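Local coordinates for phosphoprotein (Spring viremia of carp virus, PDB 7C5Z), which probably serves as a polymerase cofactor and nucleoprotein chaperone in viral RNA replication, its central domain forming a dimer, at residues 20-23 against 28-31; 49-54 against 74-79; 56-59 against 65-68. One frame throughout, in Å; residues are numbered along the deposited sequence.

Contact 1 (20-23 against 28-31); sequences PSVS and GTYV
Pro20 and Val31 meet at the open end of a beta hairpin, in which strand 21-25, the outermost of the sheet within this chain, runs antiparallel to strand 28-33. CB of Pro20 rests on CG1 of Val31 at 3.6 Å. Ser21 follows, and its carbonyl oxygen takes a CA-H...O contact from Val31. Val22 is the non-hydrogen-bonded partner of Val31, and both side chains lie on one face of the sheet. Val22 CG1 is anti to the backbone N (chi1 171°), which places this methyl beside Thr29. Val22 CG1 and Thr29 CG2 are 3.5 Å apart, tight for two methyl groups. Gln57 of the second subunit packs on Pro20, Val22 and Val31, so the hairpin forms part of the dimer interface. The hydroxyl of Thr29 is engaged by Asn24 and by Lys61 of the second subunit. Ser23 pairs with Tyr30 through two backbone hydrogen bonds. Ser23 N donates to Tyr30 O at 3.0 Å, and Tyr30 N donates to Ser23 O at 2.8 Å. The side chains of this pair lie on the other face, where the Tyr30 ring leads away to meet Phe79. With chi1 at 63°, Ser23 OG sits between its backbone N and carbonyl carbon, where it reaches a water 2.8 Å away that also donates to Tyr30 O at 3.0 Å.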
loop_
_atom_site.group_PDB
_atom_site.type_symbol
_atom_site.label_atom_id
_atom_site.label_comp_id
_atom_site.label_asym_id
_atom_site.label_seq_id
_atom_site.Cartn_x
_atom_site.Cartn_y
_atom_site.Cartn_z
ATOM N N PRO A 20 9.501 7.387 -0.608
ATOM C CA PRO A 20 8.625 8.428 -0.065
ATOM C C PRO A 20 9.386 9.723 0.184
ATOM O O PRO A 20 10.612 9.735 0.290
ATOM C CB PRO A 20 8.164 7.810 1.266
ATOM C CG PRO A 20 9.366 7.004 1.704
ATOM C CD PRO A 20 10.035 6.495 0.442
ATOM N N SER A 21 8.635 10.826 0.236
ATOM C CA SER A 21 9.128 12.134 0.661
ATOM C C SER A 21 8.316 12.520 1.888
ATOM O O SER A 21 7.082 12.517 1.837
ATOM C CB SER A 21 8.973 13.169 -0.455
ATOM O OG SER A 21 9.418 14.439 -0.034
ATOM N N VAL A 22 8.994 12.820 2.995
ATOM C CA VAL A 22 8.349 12.946 4.298
ATOM C C VAL A 22 8.475 14.379 4.804
ATOM O O VAL A 22 9.582 14.934 4.858
ATOM C CB VAL A 22 8.953 11.946 5.301
ATOM C CG1 VAL A 22 8.449 12.232 6.713
ATOM C CG2 VAL A 22 8.599 10.519 4.872
ATOM N N SER A 23 7.355 14.966 5.213
ATOM C CA SER A 23 7.366 16.301 5.805
ATOM C C SER A 23 6.407 16.333 6.983
ATOM O O SER A 23 5.603 15.418 7.181
ATOM C CB SER A 23 6.974 17.375 4.782
ATOM O OG SER A 23 5.642 17.153 4.346
ATOM N N GLY A 28 0.421 16.533 11.713
ATOM C CA GLY A 28 0.874 15.198 11.361
ATOM C C GLY A 28 2.037 15.197 10.391
ATOM O O GLY A 28 2.570 16.240 9.999
ATOM N N THR A 29 2.427 13.985 10.026
ATOM C CA THR A 29 3.451 13.735 9.025
ATOM C C THR A 29 2.777 13.411 7.703
ATOM O O THR A 29 1.863 12.578 7.652
ATOM C CB THR A 29 4.341 12.569 9.471
ATOM O OG1 THR A 29 4.909 12.875 10.761
ATOM C CG2 THR A 29 5.460 12.338 8.491
ATOM N N TYR A 30 3.236 14.054 6.640
ATOM C CA TYR A 30 2.752 13.767 5.298
ATOM C C TYR A 30 3.801 12.957 4.554
ATOM O O TYR A 30 4.980 13.341 4.524
ATOM C CB TYR A 30 2.453 15.053 4.532
ATOM C CG TYR A 30 1.243 15.821 5.026
ATOM C CD1 TYR A 30 1.324 16.653 6.139
ATOM C CD2 TYR A 30 0.035 15.725 4.355
ATOM C CE1 TYR A 30 0.209 17.360 6.576
ATOM C CE2 TYR A 30 -1.071 16.434 4.776
ATOM C CZ TYR A 30 -0.977 17.236 5.881
ATOM O OH TYR A 30 -2.111 17.921 6.264
ATOM N N VAL A 31 3.369 11.848 3.957
ATOM C CA VAL A 31 4.239 10.936 3.218
ATOM C C VAL A 31 3.772 10.960 1.772
ATOM O O VAL A 31 2.689 10.445 1.466
ATOM C CB VAL A 31 4.161 9.519 3.792
ATOM C CG1 VAL A 31 5.086 8.572 3.039
ATOM C CG2 VAL A 31 4.461 9.559 5.300
HETATM O O HOH W 1 5.608 15.286 2.266
#

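Contact 2 (49-54 against 74-79)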
loop_
_atom_site.group_PDB
_atom_site.type_symbol
_atom_site.label_atom_id
_atom_site.label_comp_id
_atom_site.label_asym_id
_atom_site.label_seq_id
_atom_site.Cartn_x
_atom_site.Cartn_y
_atom_site.Cartn_z
ATOM N N LYS A 49 -6.634 2.378 -4.070
ATOM C CA LYS A 49 -7.703 1.711 -3.330
ATOM C C LYS A 49 -7.143 0.712 -2.325
ATOM O O LYS A 49 -7.677 0.575 -1.215
ATOM C CB LYS A 49 -8.659 1.023 -4.303
ATOM C CG LYS A 49 -9.568 1.998 -5.026
ATOM C CD LYS A 49 -10.798 1.295 -5.556
ATOM C CE LYS A 49 -11.734 2.274 -6.246
ATOM N NZ LYS A 49 -11.954 3.489 -5.409
HETATM N N MSE A 50 -6.055 0.040 -2.675
HETATM C CA MSE A 50 -5.403 -0.875 -1.746
HETATM C C MSE A 50 -4.791 -0.093 -0.579
HETATM O O MSE A 50 -4.923 -0.495 0.576
HETATM C CB MSE A 50 -4.348 -1.702 -2.463
HETATM C CG MSE A 50 -4.961 -2.647 -3.484
HETATM SE SE MSE A 50 -3.639 -3.887 -4.214
HETATM C CE MSE A 50 -2.732 -4.340 -2.535
HETATM N N MSE A 51 -4.133 1.025 -0.881
HETATM C CA MSE A 51 -3.579 1.857 0.190
HETATM C C MSE A 51 -4.688 2.357 1.104
HETATM O O MSE A 51 -4.553 2.308 2.332
HETATM C CB MSE A 51 -2.780 3.025 -0.391
HETATM C CG MSE A 51 -1.531 2.563 -1.088
HETATM SE SE MSE A 51 -0.551 4.033 -1.933
HETATM C CE MSE A 51 -0.401 5.146 -0.392
ATOM N N ARG A 52 -5.789 2.838 0.522
ATOM C CA ARG A 52 -6.873 3.358 1.348
ATOM C C ARG A 52 -7.442 2.275 2.260
ATOM O O ARG A 52 -7.710 2.527 3.447
ATOM C CB ARG A 52 -7.957 3.968 0.457
ATOM C CG ARG A 52 -9.006 4.736 1.228
ATOM C CD ARG A 52 -10.086 5.272 0.306
ATOM N NE ARG A 52 -9.588 6.170 -0.735
ATOM C CZ ARG A 52 -9.307 7.459 -0.549
ATOM N NH1 ARG A 52 -9.444 8.014 0.650
ATOM N NH2 ARG A 52 -8.880 8.199 -1.568
ATOM N N SER A 53 -7.591 1.054 1.737
ATOM C CA SER A 53 -8.092 -0.055 2.544
ATOM C C SER A 53 -7.117 -0.382 3.668
ATOM O O SER A 53 -7.510 -0.527 4.835
ATOM C CB SER A 53 -8.326 -1.284 1.654
ATOM O OG SER A 53 -8.327 -2.487 2.418
ATOM N N LEU A 54 -5.832 -0.478 3.340
ATOM C CA LEU A 54 -4.843 -0.860 4.338
ATOM C C LEU A 54 -4.722 0.189 5.437
ATOM O O LEU A 54 -4.680 -0.157 6.622
ATOM C CB LEU A 54 -3.489 -1.105 3.672
ATOM C CG LEU A 54 -2.385 -1.570 4.608
ATOM C CD1 LEU A 54 -2.769 -2.829 5.381
ATOM C CD2 LEU A 54 -1.118 -1.822 3.805
ATOM N N ASP A 74 -0.040 12.934 -10.374
ATOM C CA ASP A 74 1.224 12.205 -10.407
ATOM C C ASP A 74 1.763 11.837 -9.028
ATOM O O ASP A 74 2.918 11.409 -8.928
ATOM C CB ASP A 74 2.294 12.973 -11.201
ATOM C CG ASP A 74 2.586 14.358 -10.653
ATOM O OD1 ASP A 74 2.566 14.564 -9.420
ATOM O OD2 ASP A 74 2.881 15.247 -11.484
ATOM N N PHE A 75 0.968 11.966 -7.973
ATOM C CA PHE A 75 1.425 11.524 -6.659
ATOM C C PHE A 75 0.250 10.995 -5.844
ATOM O O PHE A 75 -0.917 11.259 -6.143
ATOM C CB PHE A 75 2.144 12.648 -5.897
ATOM C CG PHE A 75 1.236 13.760 -5.446
ATOM C CD1 PHE A 75 0.610 13.705 -4.212
ATOM C CD2 PHE A 75 1.032 14.864 -6.255
ATOM C CE1 PHE A 75 -0.209 14.745 -3.791
ATOM C CE2 PHE A 75 0.212 15.892 -5.850
ATOM C CZ PHE A 75 -0.408 15.832 -4.619
ATOM N N LEU A 76 0.582 10.228 -4.810
ATOM C CA LEU A 76 -0.343 9.845 -3.747
ATOM C C LEU A 76 0.266 10.279 -2.425
ATOM O O LEU A 76 1.483 10.191 -2.241
ATOM C CB LEU A 76 -0.604 8.325 -3.726
ATOM C CG LEU A 76 -1.303 7.765 -4.978
ATOM C CD1 LEU A 76 -1.163 6.244 -5.080
ATOM C CD2 LEU A 76 -2.773 8.200 -5.003
ATOM N N GLU A 77 -0.562 10.748 -1.501
ATOM C CA GLU A 77 -0.047 11.297 -0.252
ATOM C C GLU A 77 -0.808 10.728 0.936
ATOM O O GLU A 77 -2.042 10.728 0.944
ATOM C CB GLU A 77 -0.146 12.818 -0.268
ATOM C CG GLU A 77 0.397 13.486 0.959
ATOM C CD GLU A 77 0.381 14.985 0.805
ATOM O OE1 GLU A 77 1.438 15.550 0.481
ATOM O OE2 GLU A 77 -0.700 15.597 0.990
ATOM N N VAL A 78 -0.080 10.240 1.937
ATOM C CA VAL A 78 -0.675 9.685 3.151
ATOM C C VAL A 78 -0.432 10.656 4.302
ATOM O O VAL A 78 0.677 11.184 4.447
ATOM C CB VAL A 78 -0.108 8.294 3.468
ATOM C CG1 VAL A 78 -0.676 7.755 4.776
ATOM C CG2 VAL A 78 -0.435 7.326 2.332
ATOM N N PHE A 79 -1.473 10.912 5.101
ATOM C CA PHE A 79 -1.370 11.748 6.295
ATOM C C PHE A 79 -1.365 10.870 7.542
ATOM O O PHE A 79 -2.284 10.067 7.755
ATOM C CB PHE A 79 -2.512 12.766 6.353
ATOM C CG PHE A 79 -2.561 13.546 7.624
ATOM C CD1 PHE A 79 -1.644 14.560 7.866
ATOM C CD2 PHE A 79 -3.525 13.267 8.585
ATOM C CE1 PHE A 79 -1.693 15.294 9.041
ATOM C CE2 PHE A 79 -3.572 13.999 9.773
ATOM C CZ PHE A 79 -2.671 14.998 9.997
#
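Met51, a selenomethionine, reaches from the helix to Leu76 and Val78 in a small, wholly apolar contact in the core of an alpha+beta domain. Helix 41-62 packs here against one face of a four-stranded antiparallel sheet. Strand 76-81 is an inner strand of that sheet, between strands 28-33 and 67-70. The contact lies about 4 Å from the centre of the chain, measured between centres. All three side chains are buried, and no hydrogen bond joins the two segments.

The backbones stay well apart, with Met51 CA 8.9 Å from Val78 CA. One long side chain spans the gap. CG of Met51 is anti to its carbonyl carbon, and the chain then runs extended through chi2 (176°) before bending at chi3 (54°). That last bend separates the two contacts: the selenium faces Leu76, while the terminal methyl turns to Val78. Each sheet residue answers with a single methyl group. Leu76 offers CD1, and Val78 offers CG2, the branch beside its backbone N.

Leu76 and Val78 both point toward the helix. Glu77, between them in the strand, points away, as expected from the alternation of a beta strand. Its carboxylate forms a salt bridge with Arg32 on the far face.

Leu68 of the edge strand 67-70 also touches Met51 within the core. Met51 of the second subunit packs against it as well, so the core is continuous with the dimer interface. Met51 SE of this chain lies 3.9 Å from Leu76 CD1. The methyl end is packed more tightly, with Met51 CE only 3.5 Å from Val78 CG2.

Contact 3 (56-59 against 65-68); sequences GQIG and DIDL
Ile66 bears on Ile58 and Gly59 near the C-terminal end of helix 41-62, just before strand 67-70 begins. The close part of the contact is made by one methyl group. CD1 of Ile66 lies 3.9 Å from CG2 of Ile58, and the two side chains cross at a slant. Ile66 CD1 also stands 4.1 Å from the backbone N of Gly59. Chi2 of Ile66 is extended (169°), which carries CD1 out to the helix. Gly59 has no side chain, and the backbones come close beside it: Gly59 CA is 5.6 Å from Ile66 CA. No hydrogen bond crosses between the segments, so this part is held by apolar packing.

Ile66 also touches Ile55 of the helix and Val78 and Leu80 of the neighbouring strand. Tyr62 of the second subunit packs on it, while Leu80 of that subunit packs on Ile58.

The other side is looser and more polar. Asp65 is exposed and points away from the helix; its OD1 has a weak hydrogen bond to Ser85. Asp67 also points away, and Asp67 OD1 accepts a weak hydrogen bond from Leu68 N at 2.8 Å. The arrangement is that of a helix-to-strand connection, in which the helix ends, the chain reverses, and the edge strand of an antiparallel sheet starts back alongside it.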
loop_
_atom_site.group_PDB
_atom_site.type_symbol
_atom_site.label_atom_id
_atom_site.label_comp_id
_atom_site.label_asym_id
_atom_site.label_seq_id
_atom_site.Cartn_x
_atom_site.Cartn_y
_atom_site.Cartn_z
ATOM N N GLY A 56 -6.942 2.179 6.396
ATOM C CA GLY A 56 -8.154 2.078 7.194
ATOM C C GLY A 56 -8.060 0.981 8.242
ATOM O O GLY A 56 -8.448 1.179 9.399
ATOM N N GLN A 57 -7.525 -0.175 7.859
ATOM C CA GLN A 57 -7.345 -1.271 8.800
ATOM C C GLN A 57 -6.325 -0.909 9.862
ATOM O O GLN A 57 -6.523 -1.195 11.046
ATOM C CB GLN A 57 -6.906 -2.532 8.055
ATOM C CG GLN A 57 -7.939 -3.053 7.079
ATOM C CD GLN A 57 -9.152 -3.645 7.769
ATOM O OE1 GLN A 57 -9.105 -4.000 8.952
ATOM N NE2 GLN A 57 -10.249 -3.750 7.029
ATOM N N ILE A 58 -5.228 -0.269 9.457
ATOM C CA ILE A 58 -4.181 0.087 10.409
ATOM C C ILE A 58 -4.667 1.175 11.359
ATOM O O ILE A 58 -4.454 1.100 12.576
ATOM C CB ILE A 58 -2.905 0.518 9.660
ATOM C CG1 ILE A 58 -2.284 -0.676 8.932
ATOM C CG2 ILE A 58 -1.920 1.220 10.633
ATOM C CD1 ILE A 58 -1.137 -0.312 7.957
ATOM N N GLY A 59 -5.312 2.214 10.824
ATOM C CA GLY A 59 -5.801 3.285 11.683
ATOM C C GLY A 59 -6.867 2.808 12.653
ATOM O O GLY A 59 -6.916 3.253 13.807
ATOM N N ASP A 65 -6.228 8.448 12.966
ATOM C CA ASP A 65 -7.025 8.811 11.786
ATOM C C ASP A 65 -6.107 9.032 10.581
ATOM O O ASP A 65 -5.938 10.140 10.073
ATOM C CB ASP A 65 -7.866 10.050 12.073
ATOM C CG ASP A 65 -8.945 9.799 13.112
ATOM O OD1 ASP A 65 -9.452 8.657 13.178
ATOM O OD2 ASP A 65 -9.275 10.743 13.863
ATOM N N ILE A 66 -5.473 7.943 10.145
ATOM C CA ILE A 66 -4.637 7.990 8.944
ATOM C C ILE A 66 -5.518 8.211 7.723
ATOM O O ILE A 66 -6.595 7.612 7.609
ATOM C CB ILE A 66 -3.824 6.690 8.823
ATOM C CG1 ILE A 66 -3.003 6.451 10.098
ATOM C CG2 ILE A 66 -2.907 6.714 7.587
ATOM C CD1 ILE A 66 -2.388 5.066 10.156
ATOM N N ASP A 67 -5.081 9.085 6.805
ATOM C CA ASP A 67 -5.891 9.368 5.620
ATOM C C ASP A 67 -5.031 9.393 4.363
ATOM O O ASP A 67 -3.804 9.490 4.417
ATOM C CB ASP A 67 -6.641 10.696 5.736
ATOM C CG ASP A 67 -7.921 10.720 4.899
ATOM O OD1 ASP A 67 -8.294 9.677 4.293
ATOM O OD2 ASP A 67 -8.559 11.796 4.851
ATOM N N LEU A 68 -5.706 9.329 3.222
ATOM C CA LEU A 68 -5.066 9.296 1.918
ATOM C C LEU A 68 -5.585 10.457 1.089
ATOM O O LEU A 68 -6.795 10.720 1.077
ATOM C CB LEU A 68 -5.363 7.974 1.210
ATOM C CG LEU A 68 -4.913 7.861 -0.236
ATOM C CD1 LEU A 68 -3.410 7.765 -0.304
ATOM C CD2 LEU A 68 -5.598 6.649 -0.872
#

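The three contacts belong to one antiparallel sheet and the helix packed on it. Contact 1 pairs the outer hairpin, and contact 2 fixes the helix to an inner strand, with their centres about 12 Å apart. They join through the sheet, where Val31 N lies 2.8 Å from Val78 O, a probable hydrogen bond. Contact 3 is nested in the chain loop closed by contact 2 and shares its helix; their centres are about 10 Å apart. Phe79 N and Asp67 O, 2.8 Å apart, probably bond the two strands. Contacts 1 and 3 do not touch, their nearest atoms being about 7 Å apart. All three also touch the second subunit, so each lies at or next to the dimer interface.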